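Local coordinates for CG8862 (Drosophila melanogaster, PDB 3ISM), which is endonuclease G, a magnesium-dependent nuclease that probably cleaves DNA and RNA and is blocked here by its protein inhibitor EndoGI, at the interface of chains A and B. Residues are numbered along the deposited sequence; one frame, centred on the assembly and turned at random. Chains: chain A, CG8862; chain B, CG4930.

Contact 1: the interface of chains A and B. Residues chain A 89-90, 92-94; chain B 45, 97-98, 101-102.
One face of the B:Phe101 ring is taken by A:Arg93, whose CD methylene sits off-centre over the ring, 3.8 Å from its centroid, as a CH-pi contact; the edge of the same ring meets CE2 of B:Tyr102. The tyrosine ring in turn carries B:Phe101 CD2 over the middle of one face, with B:Asp98 CB and a water at its rim. The arginine guanidinium has A:Arg94 NE on one face and that water in plane at its edge. This patch joins endonuclease G, a member of the DNA/RNA non-specific endonuclease family, to its inhibitor EndoGI: the loop following nuclease helix 89-92 lies against the C-terminal end of inhibitor helix 81-102. A:Arg93 leaves the backbone with CG anti to N and then bends at chi2 (77°), which lays CB and CD along B:Phe101 and sends its tip on to B:Asp98. There A:Arg93 NH2 forms a salt bridge with carboxylate oxygen OD1 of B:Asp98 at 2.6 Å, a moderately bent hydrogen bond (143° at H) that enters from above the carboxylate plane; the two flat groups stand nearly perpendicular. A:Arg93 NE is hydrogen-bonded to the water at 2.7 Å, and the water reaches B:Asp98 OD1 at 2.9 Å and the B:Tyr102 hydroxyl, so one carboxylate oxygen is gripped directly and through solvent. An alanine here, without the guanidinium and CD, would probably weaken the interface by losing the salt bridge and the CH-pi contact, with only CB still touching the ring. Further along, B:Phe101 CZ points at the backbone O of A:Asn89 (3.2 Å), and the second guanidinium, of A:Arg94, is likely to add favourable charge near B:Asp98.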
loop_
_atom_site.group_PDB
_atom_site.type_symbol
_atom_site.label_atom_id
_atom_site.label_comp_id
_atom_site.label_asym_id
_atom_site.label_seq_id
_atom_site.Cartn_x
_atom_site.Cartn_y
_atom_site.Cartn_z
ATOM N N ASN A 89 -5.932 -17.976 -7.671
ATOM C CA ASN A 89 -5.058 -19.100 -7.312
ATOM C C ASN A 89 -3.739 -19.157 -8.107
ATOM O O ASN A 89 -2.686 -19.474 -7.533
ATOM C CB ASN A 89 -5.820 -20.428 -7.426
ATOM C CG ASN A 89 -6.774 -20.636 -6.254
ATOM O OD1 ASN A 89 -6.458 -20.266 -5.130
ATOM N ND2 ASN A 89 -7.943 -21.199 -6.519
ATOM N N THR A 90 -3.820 -18.845 -9.407
ATOM C CA THR A 90 -2.641 -18.714 -10.282
ATOM C C THR A 90 -1.593 -17.734 -9.759
ATOM O O THR A 90 -0.418 -17.878 -10.078
ATOM C CB THR A 90 -3.002 -18.251 -11.727
ATOM O OG1 THR A 90 -3.797 -17.055 -11.676
ATOM C CG2 THR A 90 -3.741 -19.321 -12.484
ATOM N N TYR A 92 -0.835 -17.326 -6.531
ATOM C CA TYR A 92 -0.186 -17.973 -5.406
ATOM C C TYR A 92 0.560 -19.268 -5.755
ATOM O O TYR A 92 1.478 -19.641 -5.026
ATOM C CB TYR A 92 -1.229 -18.299 -4.337
ATOM C CG TYR A 92 -1.730 -17.109 -3.551
ATOM C CD1 TYR A 92 -2.807 -16.343 -4.011
ATOM C CD2 TYR A 92 -1.130 -16.747 -2.346
ATOM C CE1 TYR A 92 -3.281 -15.239 -3.282
ATOM C CE2 TYR A 92 -1.607 -15.659 -1.606
ATOM C CZ TYR A 92 -2.680 -14.913 -2.081
ATOM O OH TYR A 92 -3.147 -13.847 -1.349
ATOM N N ARG A 93 0.139 -19.981 -6.804
ATOM C CA ARG A 93 0.713 -21.304 -7.111
ATOM C C ARG A 93 2.202 -21.149 -7.392
ATOM O O ARG A 93 2.599 -20.311 -8.209
ATOM C CB ARG A 93 -0.002 -21.997 -8.293
ATOM C CG ARG A 93 0.649 -23.317 -8.832
ATOM C CD ARG A 93 0.367 -24.563 -7.927
ATOM N NE ARG A 93 1.019 -25.815 -8.377
ATOM C CZ ARG A 93 1.927 -26.485 -7.661
ATOM N NH1 ARG A 93 2.297 -26.046 -6.464
ATOM N NH2 ARG A 93 2.472 -27.595 -8.133
ATOM N N ARG A 94 3.021 -21.918 -6.673
ATOM C CA ARG A 94 4.486 -21.848 -6.845
ATOM C C ARG A 94 5.097 -20.430 -6.667
ATOM O O ARG A 94 6.158 -20.131 -7.212
ATOM C CB ARG A 94 4.902 -22.477 -8.187
ATOM C CG ARG A 94 4.640 -23.986 -8.262
ATOM C CD ARG A 94 4.607 -24.502 -9.691
ATOM N NE ARG A 94 4.948 -25.935 -9.761
ATOM C CZ ARG A 94 4.609 -26.754 -10.759
ATOM N NH1 ARG A 94 3.887 -26.309 -11.786
ATOM N NH2 ARG A 94 4.980 -28.037 -10.728
ATOM N N GLN B 45 -3.588 -24.108 -15.049
ATOM C CA GLN B 45 -2.842 -22.864 -14.857
ATOM C C GLN B 45 -3.138 -21.856 -15.968
ATOM O O GLN B 45 -2.258 -21.520 -16.769
ATOM C CB GLN B 45 -1.336 -23.132 -14.802
ATOM C CG GLN B 45 -0.847 -23.771 -13.524
ATOM C CD GLN B 45 0.592 -24.266 -13.628
ATOM O OE1 GLN B 45 0.973 -24.927 -14.604
ATOM N NE2 GLN B 45 1.396 -23.960 -12.612
ATOM N N GLY B 97 2.605 -32.806 -6.084
ATOM C CA GLY B 97 2.963 -31.400 -5.923
ATOM C C GLY B 97 1.809 -30.490 -6.285
ATOM O O GLY B 97 1.586 -29.474 -5.637
ATOM N N ASP B 98 1.073 -30.859 -7.327
ATOM C CA ASP B 98 -0.134 -30.126 -7.704
ATOM C C ASP B 98 -1.294 -30.397 -6.761
ATOM O O ASP B 98 -2.028 -29.473 -6.393
ATOM C CB ASP B 98 -0.534 -30.462 -9.143
ATOM C CG ASP B 98 0.417 -29.867 -10.149
ATOM O OD1 ASP B 98 0.966 -28.789 -9.866
ATOM O OD2 ASP B 98 0.639 -30.468 -11.210
ATOM N N PHE B 101 -1.752 -28.306 -3.665
ATOM C CA PHE B 101 -2.260 -26.958 -3.882
ATOM C C PHE B 101 -3.737 -26.983 -4.299
ATOM O O PHE B 101 -4.555 -26.231 -3.758
ATOM C CB PHE B 101 -1.412 -26.235 -4.943
ATOM C CG PHE B 101 -1.856 -24.814 -5.220
ATOM C CD1 PHE B 101 -1.430 -23.764 -4.410
ATOM C CD2 PHE B 101 -2.696 -24.525 -6.290
ATOM C CE1 PHE B 101 -1.833 -22.457 -4.663
ATOM C CE2 PHE B 101 -3.110 -23.209 -6.547
ATOM C CZ PHE B 101 -2.679 -22.179 -5.733
ATOM N N TYR B 102 -4.066 -27.839 -5.269
ATOM C CA TYR B 102 -5.428 -27.880 -5.834
ATOM C C TYR B 102 -6.436 -28.792 -5.106
ATOM O O TYR B 102 -7.588 -28.405 -4.957
ATOM C CB TYR B 102 -5.415 -28.281 -7.312
ATOM C CG TYR B 102 -4.645 -27.367 -8.223
ATOM C CD1 TYR B 102 -3.409 -27.755 -8.726
ATOM C CD2 TYR B 102 -5.150 -26.125 -8.589
ATOM C CE1 TYR B 102 -2.684 -26.940 -9.559
ATOM C CE2 TYR B 102 -4.429 -25.287 -9.418
ATOM C CZ TYR B 102 -3.199 -25.707 -9.906
ATOM O OH TYR B 102 -2.482 -24.901 -10.741
HETATM O O HOH W 1 0.484 -26.198 -11.015
#

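Contact 2: the interface of chains A and B. Residues chain A 70, 138, 142, 145; chain B 148-151.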
loop_
_atom_site.group_PDB
_atom_site.type_symbol
_atom_site.label_atom_id
_atom_site.label_comp_id
_atom_site.label_asym_id
_atom_site.label_seq_id
_atom_site.Cartn_x
_atom_site.Cartn_y
_atom_site.Cartn_z
ATOM N N ARG A 70 -13.898 -28.542 7.556
ATOM C CA ARG A 70 -12.995 -27.630 6.840
ATOM C C ARG A 70 -12.470 -28.221 5.537
ATOM O O ARG A 70 -12.137 -27.474 4.608
ATOM C CB ARG A 70 -11.814 -27.195 7.719
ATOM C CG ARG A 70 -11.090 -25.956 7.185
ATOM C CD ARG A 70 -9.786 -25.624 7.929
ATOM N NE ARG A 70 -8.664 -26.500 7.560
ATOM C CZ ARG A 70 -7.855 -27.119 8.429
ATOM N NH1 ARG A 70 -8.027 -26.980 9.742
ATOM N NH2 ARG A 70 -6.851 -27.877 7.987
ATOM N N ASN A 138 -0.589 -19.757 13.138
ATOM C CA ASN A 138 -1.606 -20.661 13.691
ATOM C C ASN A 138 -1.600 -20.717 15.223
ATOM O O ASN A 138 -2.653 -20.770 15.848
ATOM C CB ASN A 138 -1.461 -22.081 13.100
ATOM C CG ASN A 138 -2.564 -23.029 13.590
ATOM O OD1 ASN A 138 -3.744 -22.773 13.383
ATOM N ND2 ASN A 138 -2.177 -24.092 14.279
ATOM N N ALA A 142 -4.751 -19.836 17.479
ATOM C CA ALA A 142 -5.228 -20.760 18.508
ATOM C C ALA A 142 -5.308 -20.086 19.857
ATOM O O ALA A 142 -6.220 -20.360 20.626
ATOM C CB ALA A 142 -4.340 -21.992 18.587
ATOM N N ARG A 145 -8.446 -17.963 19.939
ATOM C CA ARG A 145 -9.595 -18.857 20.173
ATOM C C ARG A 145 -9.691 -19.320 21.630
ATOM O O ARG A 145 -10.787 -19.367 22.201
ATOM C CB ARG A 145 -9.553 -20.077 19.240
ATOM C CG ARG A 145 -9.893 -19.769 17.809
ATOM C CD ARG A 145 -10.156 -21.036 17.011
ATOM N NE ARG A 145 -8.921 -21.765 16.743
ATOM C CZ ARG A 145 -8.117 -21.549 15.701
ATOM N NH1 ARG A 145 -8.423 -20.629 14.786
ATOM N NH2 ARG A 145 -7.009 -22.263 15.570
ATOM N N ASP B 148 -2.564 -27.284 8.694
ATOM C CA ASP B 148 -1.784 -26.547 9.703
ATOM C C ASP B 148 -1.324 -27.489 10.833
ATOM O O ASP B 148 -1.596 -28.693 10.793
ATOM C CB ASP B 148 -2.558 -25.343 10.259
ATOM C CG ASP B 148 -3.831 -25.746 11.025
ATOM O OD1 ASP B 148 -4.841 -25.018 10.895
ATOM O OD2 ASP B 148 -3.832 -26.772 11.742
ATOM N N SER B 149 -0.652 -26.928 11.831
ATOM C CA SER B 149 -0.027 -27.710 12.897
ATOM C C SER B 149 -0.995 -28.428 13.847
ATOM O O SER B 149 -0.567 -29.309 14.604
ATOM C CB SER B 149 0.899 -26.814 13.734
ATOM O OG SER B 149 0.161 -25.767 14.363
ATOM N N ASP B 150 -2.273 -28.036 13.835
ATOM C CA ASP B 150 -3.273 -28.692 14.692
ATOM C C ASP B 150 -3.897 -29.916 14.023
ATOM O O ASP B 150 -4.570 -30.702 14.678
ATOM C CB ASP B 150 -4.352 -27.710 15.168
ATOM C CG ASP B 150 -3.810 -26.663 16.126
ATOM O OD1 ASP B 150 -2.882 -26.990 16.901
ATOM O OD2 ASP B 150 -4.305 -25.512 16.105
ATOM N N ASP B 151 -3.668 -30.072 12.720
ATOM C CA ASP B 151 -4.111 -31.274 11.996
ATOM C C ASP B 151 -3.231 -32.466 12.347
ATOM O O ASP B 151 -2.074 -32.298 12.714
ATOM C CB ASP B 151 -4.095 -31.036 10.481
ATOM C CG ASP B 151 -5.121 -29.993 10.048
ATOM O OD1 ASP B 151 -6.227 -29.953 10.650
ATOM O OD2 ASP B 151 -4.817 -29.204 9.129
HETATM O O HOH W 2 -4.484 -22.541 10.653
HETATM O O HOH W 3 -6.543 -27.932 11.927
HETATM O O HOH W 4 -6.127 -24.444 13.466
#
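Two polar tips from the nuclease, A:Asn138 and A:Arg70, engage four consecutive residues of an acidic inhibitor loop, B:Asp148 to B:Asp151. The carboxamide nitrogen ND2 of A:Asn138 serves two acceptors: the hydroxyl OG of B:Ser149 at 2.9 Å and carboxylate oxygen OD2 of B:Asp150 at 3.1 Å. Both acceptors lie near the amide plane, yet the aspartate is approached from above its own carboxylate, 78° out of that plane. One face of the amide stacks against the carboxylate of B:Asp148, the planes roughly parallel. Their oxygens OD1 and OD1 do not bond to each other; two waters bridge them instead, one of them 2.8 Å from A:Asn138 OD1, which probably eases the repulsion between them. A:Arg70 meets B:Asp151 tip to tip. A:Arg70 NH2 donates to B:Asp151 OD2 at 2.7 Å, in the guanidinium plane and onto the syn lone pair, in a fairly straight hydrogen bond (155° at H) that is also a salt bridge. A:Arg70 NH1 turns to a third water, 2.8 Å away, which links it to B:Asp148 OD2 and B:Asp151 OD1, and it also lies within longer salt-bridge range of B:Asp148.

The second shell sets the loop. The backbone N of B:Asp148 donates to B:Asp151 OD2 at 3.0 Å, so that oxygen takes both this amide and the arginine. The N of B:Asp150 donates to B:Asp148 OD2 at 2.9 Å. CG of B:Asp148 sits in the crowded position between its backbone N and carbonyl carbon (chi1 64°), which probably brings OD2 over the following backbone amides. A:Arg145, with OD1 of A:Asn138 at the edge of its guanidinium, may add positive potential toward B:Asp150. In the fold, A:Asn138 projects near the start of nuclease helix 136-146, A:Arg70 begins the 3-10 helix 70-72, and the inhibitor loop lies between helix 124-132 and the 3-10 helix 156-158.

The centres of contact 1 and contact 2 lie about 21 Å apart and share no residue or secondary-structure element; one uses an inhibitor helix with a nearby loop residue, the other a loop much later in the chain. Both nevertheless lie near the catalytic region: contact 1 is centred about 15 Å from the predicted proton acceptor A:His101, contact 2 about 10 Å. Holding the nuclease at two separate points would probably fix the inhibitor's orientation beside the active site and hinder nucleic acid access. The deposited assembly contains two nuclease chains and one inhibitor.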